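Local coordinates for protein putative carboxymuconolactone decarboxylase (Burkholderia xenovorans, PDB 2QEU) that belongs to the carboxymuconolactone decarboxylase family, assembles as an all-helical hexamer, and may have peroxiredoxin-like activity, although its substrate is not established, at residues B[16-21]-B[43-48]; B[69-73]-B[85-89]; B[102-106]-B[125-129]. Residue numbers count along the deposited sequence, not the author numbering.

Contact 1 of 3, residues B[16-21]-B[43-48]; sequences QHAAHY and FDAYSR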
# COMPACT_ATOMS: atom_id res chain seq x y z
N GLN B 16 -26.49 18.35 -12.53
CA GLN B 16 -26.94 17.99 -11.18
C GLN B 16 -25.93 18.29 -10.07
O GLN B 16 -26.31 18.65 -8.94
CB GLN B 16 -27.29 16.50 -11.11
CG GLN B 16 -28.77 16.17 -11.16
CD GLN B 16 -29.04 14.72 -10.80
OE1 GLN B 16 -28.26 14.06 -10.08
NE2 GLN B 16 -30.17 14.20 -11.28
N HIS B 17 -24.64 18.13 -10.36
CA HIS B 17 -23.63 18.18 -9.31
C HIS B 17 -22.70 19.36 -9.45
O HIS B 17 -21.78 19.51 -8.65
CB HIS B 17 -22.84 16.88 -9.33
CG HIS B 17 -23.67 15.68 -9.02
ND1 HIS B 17 -24.24 15.47 -7.78
CD2 HIS B 17 -24.05 14.62 -9.79
CE1 HIS B 17 -24.92 14.34 -7.78
NE2 HIS B 17 -24.81 13.80 -8.99
N ALA B 18 -22.94 20.21 -10.44
CA ALA B 18 -22.02 21.32 -10.71
C ALA B 18 -21.89 22.29 -9.52
O ALA B 18 -20.78 22.74 -9.19
CB ALA B 18 -22.44 22.08 -11.99
N ALA B 19 -23.01 22.58 -8.86
CA ALA B 19 -23.01 23.50 -7.69
C ALA B 19 -22.16 22.95 -6.53
O ALA B 19 -21.45 23.70 -5.84
CB ALA B 19 -24.43 23.77 -7.24
N HIS B 20 -22.23 21.64 -6.32
CA HIS B 20 -21.41 20.97 -5.31
C HIS B 20 -19.91 21.17 -5.59
O HIS B 20 -19.16 21.59 -4.70
CB HIS B 20 -21.73 19.46 -5.21
CG HIS B 20 -20.71 18.69 -4.42
ND1 HIS B 20 -20.51 18.90 -3.07
CD2 HIS B 20 -19.81 17.75 -4.80
CE1 HIS B 20 -19.54 18.10 -2.65
NE2 HIS B 20 -19.11 17.39 -3.67
N TYR B 21 -19.48 20.85 -6.81
CA TYR B 21 -18.06 20.92 -7.14
C TYR B 21 -17.53 22.36 -7.19
O TYR B 21 -16.39 22.62 -6.78
CB TYR B 21 -17.74 20.15 -8.41
CG TYR B 21 -17.86 18.64 -8.24
CD1 TYR B 21 -16.90 17.95 -7.52
CD2 TYR B 21 -18.93 17.92 -8.79
CE1 TYR B 21 -16.99 16.60 -7.34
CE2 TYR B 21 -19.03 16.54 -8.63
CZ TYR B 21 -18.03 15.87 -7.89
OH TYR B 21 -18.03 14.49 -7.67
N PHE B 43 -20.40 8.24 -11.87
CA PHE B 43 -20.11 9.61 -11.50
C PHE B 43 -21.26 10.19 -10.66
O PHE B 43 -21.02 10.84 -9.68
CB PHE B 43 -19.83 10.47 -12.75
CG PHE B 43 -19.76 11.96 -12.47
CD1 PHE B 43 -18.65 12.53 -11.88
CD2 PHE B 43 -20.83 12.79 -12.81
CE1 PHE B 43 -18.59 13.88 -11.60
CE2 PHE B 43 -20.79 14.14 -12.53
CZ PHE B 43 -19.67 14.70 -11.93
N ASP B 44 -22.51 9.90 -11.04
CA ASP B 44 -23.69 10.43 -10.33
C ASP B 44 -23.72 9.88 -8.89
O ASP B 44 -23.79 10.66 -7.96
CB ASP B 44 -25.01 10.11 -11.08
CG ASP B 44 -26.23 10.75 -10.42
OD1 ASP B 44 -26.17 11.92 -9.93
OD2 ASP B 44 -27.27 10.08 -10.42
N ALA B 45 -23.60 8.56 -8.72
CA ALA B 45 -23.68 7.93 -7.38
C ALA B 45 -22.52 8.40 -6.50
O ALA B 45 -22.72 8.80 -5.35
CB ALA B 45 -23.70 6.42 -7.48
N TYR B 46 -21.33 8.41 -7.06
CA TYR B 46 -20.13 8.94 -6.39
C TYR B 46 -20.32 10.39 -5.98
O TYR B 46 -19.97 10.75 -4.87
CB TYR B 46 -18.90 8.81 -7.28
CG TYR B 46 -17.68 9.37 -6.62
CD1 TYR B 46 -17.02 8.63 -5.64
CD2 TYR B 46 -17.23 10.65 -6.91
CE1 TYR B 46 -15.93 9.13 -5.01
CE2 TYR B 46 -16.10 11.16 -6.28
CZ TYR B 46 -15.47 10.40 -5.32
OH TYR B 46 -14.35 10.87 -4.69
N SER B 47 -20.93 11.21 -6.84
CA SER B 47 -21.11 12.63 -6.51
C SER B 47 -22.13 12.80 -5.37
O SER B 47 -21.95 13.66 -4.50
CB SER B 47 -21.46 13.46 -7.74
OG SER B 47 -20.40 13.35 -8.69
N ARG B 48 -23.13 11.93 -5.34
CA ARG B 48 -24.09 11.97 -4.26
C ARG B 48 -23.40 11.61 -2.94
O ARG B 48 -23.70 12.25 -1.92
CB ARG B 48 -25.22 10.97 -4.46
CG ARG B 48 -26.23 11.28 -5.53
CD ARG B 48 -27.02 10.03 -5.81
NE ARG B 48 -27.91 10.27 -6.91
CZ ARG B 48 -29.16 10.68 -6.77
NH1 ARG B 48 -29.71 10.85 -5.56
NH2 ARG B 48 -29.89 10.90 -7.86
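H17 lays the face of its imidazole over the S47 side chain: S47 CB lies 3.3 Å from the centroid of the H17 ring and 6° off the ring normal, a CH-pi contact. The motif is a knob into a hole between two helices of an all-helical, AhpD-like subunit, with H17 as the knob and F43, D44, S47 and R48 around it. The axes of segments 16-21 and 43-48 cross at 40° and approach to 10.5 Å, a spacing spanned by the H17 and Y21 side chains. At the imidazole edge, H17 NE2 donates a short hydrogen bond to D44 OD1 (2.5 Å, N-H...acceptor angle 160°). The other carboxylate oxygen, D44 OD2, makes a salt bridge with R48 NE at 3.6 Å, so D44 receives the knob through OD1 and is held by R48 of its own helix through OD2.

H17, Y21 and F43 form an aromatic cluster. The H17 edge is directed at the F43 face in an offset edge-to-face pair (centroids 6.0 Å apart, planes at 90°), whereas the Y21 and F43 rings are near parallel but slid apart, meeting at Y21 CE2 and F43 CZ (3.8 Å). L32 and L35 of helix 30-38 pack against Y21 and F43 respectively. Two hydrogen bonds in sequence complete the interface: Y21 OH donates to S47 OG at 2.8 Å, and S47 OG in turn donates to F43 O, also at 2.8 Å.

Contact 2 of 3, residues B[69-73]-B[85-89]; sequences HLILV and IVNHT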
# COMPACT_ATOMS: atom_id res chain seq x y z
N HIS B 69 -11.49 18.68 4.58
CA HIS B 69 -10.48 18.76 3.52
C HIS B 69 -9.05 18.55 3.98
O HIS B 69 -8.27 17.97 3.23
CB HIS B 69 -10.63 20.04 2.74
CG HIS B 69 -11.78 20.03 1.80
ND1 HIS B 69 -11.77 19.34 0.61
CD2 HIS B 69 -12.99 20.63 1.88
CE1 HIS B 69 -12.93 19.52 -0.01
NE2 HIS B 69 -13.69 20.31 0.74
N LEU B 70 -8.71 18.95 5.21
CA LEU B 70 -7.40 18.59 5.75
C LEU B 70 -7.23 17.06 5.81
O LEU B 70 -6.17 16.57 5.46
CB LEU B 70 -7.19 19.22 7.11
CG LEU B 70 -5.84 18.91 7.76
CD1 LEU B 70 -4.68 19.34 6.90
CD2 LEU B 70 -5.82 19.58 9.14
N ILE B 71 -8.25 16.33 6.27
CA ILE B 71 -8.16 14.86 6.26
C ILE B 71 -7.87 14.34 4.83
O ILE B 71 -6.99 13.52 4.64
CB ILE B 71 -9.42 14.19 6.90
CG1 ILE B 71 -9.44 14.49 8.42
CG2 ILE B 71 -9.50 12.68 6.59
CD1 ILE B 71 -10.83 14.32 9.13
N LEU B 72 -8.58 14.91 3.85
CA LEU B 72 -8.38 14.52 2.45
C LEU B 72 -6.99 14.88 1.95
O LEU B 72 -6.38 14.11 1.20
CB LEU B 72 -9.52 15.03 1.59
CG LEU B 72 -10.81 14.29 1.86
CD1 LEU B 72 -12.00 15.14 1.30
CD2 LEU B 72 -10.80 12.90 1.33
N VAL B 73 -6.46 16.01 2.41
CA VAL B 73 -5.09 16.39 2.08
C VAL B 73 -4.12 15.30 2.56
O VAL B 73 -3.30 14.80 1.81
CB VAL B 73 -4.68 17.75 2.69
CG1 VAL B 73 -3.13 17.89 2.70
CG2 VAL B 73 -5.37 18.94 1.99
N ILE B 85 -4.13 16.53 -3.87
CA ILE B 85 -3.60 17.14 -2.64
C ILE B 85 -3.68 18.68 -2.75
O ILE B 85 -4.09 19.37 -1.80
CB ILE B 85 -2.17 16.66 -2.22
CG1 ILE B 85 -2.03 16.85 -0.70
CG2 ILE B 85 -1.05 17.45 -2.96
CD1 ILE B 85 -0.77 16.36 -0.15
N VAL B 86 -3.36 19.24 -3.93
CA VAL B 86 -3.44 20.68 -4.10
C VAL B 86 -4.92 21.08 -4.14
O VAL B 86 -5.29 22.04 -3.50
CB VAL B 86 -2.70 21.11 -5.38
CG1 VAL B 86 -3.07 22.54 -5.80
CG2 VAL B 86 -1.21 20.91 -5.18
N ASN B 87 -5.78 20.34 -4.86
CA ASN B 87 -7.21 20.66 -4.86
C ASN B 87 -7.85 20.72 -3.46
O ASN B 87 -8.63 21.62 -3.16
CB ASN B 87 -8.01 19.74 -5.80
CG ASN B 87 -7.70 19.98 -7.28
OD1 ASN B 87 -7.27 21.09 -7.65
ND2 ASN B 87 -7.93 18.98 -8.12
N HIS B 88 -7.52 19.74 -2.61
CA HIS B 88 -8.03 19.72 -1.24
C HIS B 88 -7.37 20.78 -0.33
O HIS B 88 -8.01 21.30 0.62
CB HIS B 88 -7.99 18.31 -0.66
CG HIS B 88 -9.01 17.40 -1.26
ND1 HIS B 88 -10.35 17.51 -0.99
CD2 HIS B 88 -8.89 16.37 -2.13
CE1 HIS B 88 -11.02 16.61 -1.68
NE2 HIS B 88 -10.16 15.91 -2.40
N THR B 89 -6.10 21.10 -0.58
CA THR B 89 -5.45 22.20 0.16
C THR B 89 -6.18 23.52 -0.14
O THR B 89 -6.53 24.28 0.76
CB THR B 89 -3.95 22.32 -0.15
OG1 THR B 89 -3.32 21.13 0.29
CG2 THR B 89 -3.31 23.55 0.57
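Two histidines supply the polar link in this antiparallel helical hairpin of the AhpD-like family region, formed by the consecutive helices 65-79 and 82-94, whose short axes run at 162° and approach to 8.4 Å. H69 ND1 and H88 ND1 lie 2.8 Å apart in a hydrogen bond that either could donate, and the rings meet rim to rim with centroids 5.0 Å apart. The far nitrogens have partners too: H69 NE2 bonds D24 OD1, and H88 NE2 bonds a citrate that probably comes from the crystallisation liquor but is consistent with a pocket here.

The CH-pi component comes from L72, whose CB stands 3.7 Å from the centroid of the H88 ring, 13° off its normal; L72 CD1 also reaches H88 CE1 at 3.5 Å. Apolar packing centres on V73, with V73 CG1 3.7 Å from I85 CG1 and V73 CG2 3.8 Å from H88 CB. A separate van der Waals contact sets V73 CG2 3.4 Å from T89 OG1, which turns its proton back to I85 O (2.8 Å).

The hairpin lies near the centre of the chain: L102 and I106 of helix 99-113 press on V73, A125 of helix 122-137 meets I85 and T89, and V112 of a neighbouring subunit packs on L72.

Contact 3 of 3, residues B[102-106]-B[125-129]; sequences LIEGI and AVTFA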
# COMPACT_ATOMS: atom_id res chain seq x y z
N LEU B 102 -2.34 23.30 8.33
CA LEU B 102 -2.07 22.40 7.23
C LEU B 102 -0.80 21.61 7.52
O LEU B 102 -0.76 20.38 7.41
CB LEU B 102 -1.89 23.19 5.93
CG LEU B 102 -1.60 22.38 4.66
CD1 LEU B 102 -2.88 21.58 4.25
CD2 LEU B 102 -1.10 23.28 3.53
N ILE B 103 0.26 22.33 7.88
CA ILE B 103 1.54 21.74 8.15
C ILE B 103 1.39 20.75 9.34
O ILE B 103 1.90 19.64 9.29
CB ILE B 103 2.65 22.80 8.40
CG1 ILE B 103 2.95 23.65 7.12
CG2 ILE B 103 3.94 22.16 8.92
CD1 ILE B 103 3.76 24.90 7.41
N GLU B 104 0.74 21.19 10.41
CA GLU B 104 0.59 20.31 11.58
C GLU B 104 -0.09 18.98 11.21
O GLU B 104 0.31 17.95 11.71
CB GLU B 104 -0.15 21.02 12.73
CG GLU B 104 0.68 22.14 13.36
CD GLU B 104 0.03 22.75 14.63
OE1 GLU B 104 -0.86 22.09 15.19
OE2 GLU B 104 0.47 23.83 15.11
N GLY B 105 -1.12 19.05 10.36
CA GLY B 105 -1.85 17.87 9.95
C GLY B 105 -1.04 16.94 9.11
O GLY B 105 -1.03 15.72 9.31
N ILE B 106 -0.37 17.52 8.10
CA ILE B 106 0.46 16.75 7.19
C ILE B 106 1.57 15.99 7.90
O ILE B 106 1.88 14.84 7.59
CB ILE B 106 1.02 17.58 6.02
CG1 ILE B 106 -0.12 18.00 5.12
CG2 ILE B 106 2.04 16.78 5.17
CD1 ILE B 106 0.26 19.10 4.07
N ALA B 125 1.75 20.15 -1.03
CA ALA B 125 0.61 20.89 -0.47
C ALA B 125 1.08 22.15 0.24
O ALA B 125 0.44 23.18 0.15
CB ALA B 125 -0.24 19.96 0.48
N VAL B 126 2.21 22.05 0.95
CA VAL B 126 2.76 23.15 1.72
C VAL B 126 3.36 24.20 0.78
O VAL B 126 3.14 25.41 0.94
CB VAL B 126 3.78 22.65 2.77
CG1 VAL B 126 4.43 23.87 3.54
CG2 VAL B 126 3.10 21.68 3.78
N THR B 127 4.10 23.73 -0.22
CA THR B 127 4.65 24.62 -1.25
C THR B 127 3.53 25.47 -1.90
O THR B 127 3.63 26.71 -2.01
CB THR B 127 5.36 23.84 -2.33
OG1 THR B 127 6.43 23.11 -1.73
CG2 THR B 127 5.91 24.79 -3.45
N PHE B 128 2.47 24.80 -2.32
CA PHE B 128 1.27 25.46 -2.81
C PHE B 128 0.67 26.42 -1.78
O PHE B 128 0.34 27.57 -2.14
CB PHE B 128 0.22 24.43 -3.28
CG PHE B 128 -1.14 25.04 -3.58
CD1 PHE B 128 -1.38 25.69 -4.77
CD2 PHE B 128 -2.16 24.97 -2.65
CE1 PHE B 128 -2.64 26.24 -5.04
CE2 PHE B 128 -3.38 25.50 -2.89
CZ PHE B 128 -3.62 26.16 -4.08
N ALA B 129 0.53 25.96 -0.54
CA ALA B 129 -0.20 26.68 0.50
C ALA B 129 0.45 28.04 0.79
O ALA B 129 -0.22 29.05 1.01
CB ALA B 129 -0.22 25.87 1.76
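The most deeply inserted tip is that of L102, whose CA-to-CB bond points toward segment 125-129 and whose CD2 drops into the shallow hollow left by small residues there. It comes to 3.3 Å from A129 CB and 3.7 Å from A125 O, so that one methyl group meets both successive turns of the opposing helix. The alanines present only a CB each, and this lack of bulk is what gives the leucine room to approach so closely.

One turn further along, I106 repeats the arrangement with a second projection: I106 CD1 fits between A125 CB at 3.7 Å and V126 CG2 at 3.8 Å. The short axes run antiparallel at 179° and come no closer than 10.7 Å, which fits an interface bridged by side chains rather than by close backbone contact; no hydrogen bond crosses it. This is antiparallel packing in the helical bundle of the AhpD-like fold, joining helix 99-113 to helix 122-137, and it buries 228 Å² between the segments.

V126 is the bump of the other helix, fitting the hollow between L102, I103 and I106. Besides meeting I106, V126 CG2 lies 4.5 Å from L102 CD2, and V126 CG1 lies 3.9 Å from I103 CG1. W118 of helix 116-119 touches both I106 and V126, while Y38 of a neighbouring subunit packs on I103 and V126. On the inner flank, T89 of helix 82-94 packs against L102 and A125.

Along the chain the contacts come in series, each closing before the next opens. Contact 1 pairs helices 10-25 and 40-53, contact 2 pairs 65-79 and 82-94, and contact 3 pairs 99-113 and 122-137. The centres of contacts 2 and 3 are 9 Å apart and the two touch directly: T89 OG1 lies 3.3 Å from A125 CB, and T89 CG2 lies 3.7 Å from L102 CD2, which merges their four helices into one continuous core. Contact 1 stands apart, its centre 18 Å from that of contact 2 and 27 Å from that of contact 3, on the opposite side of the chain's centre from the latter. All three also have residues that pack on neighbouring subunits; contacts 2 and 3 both touch the same one.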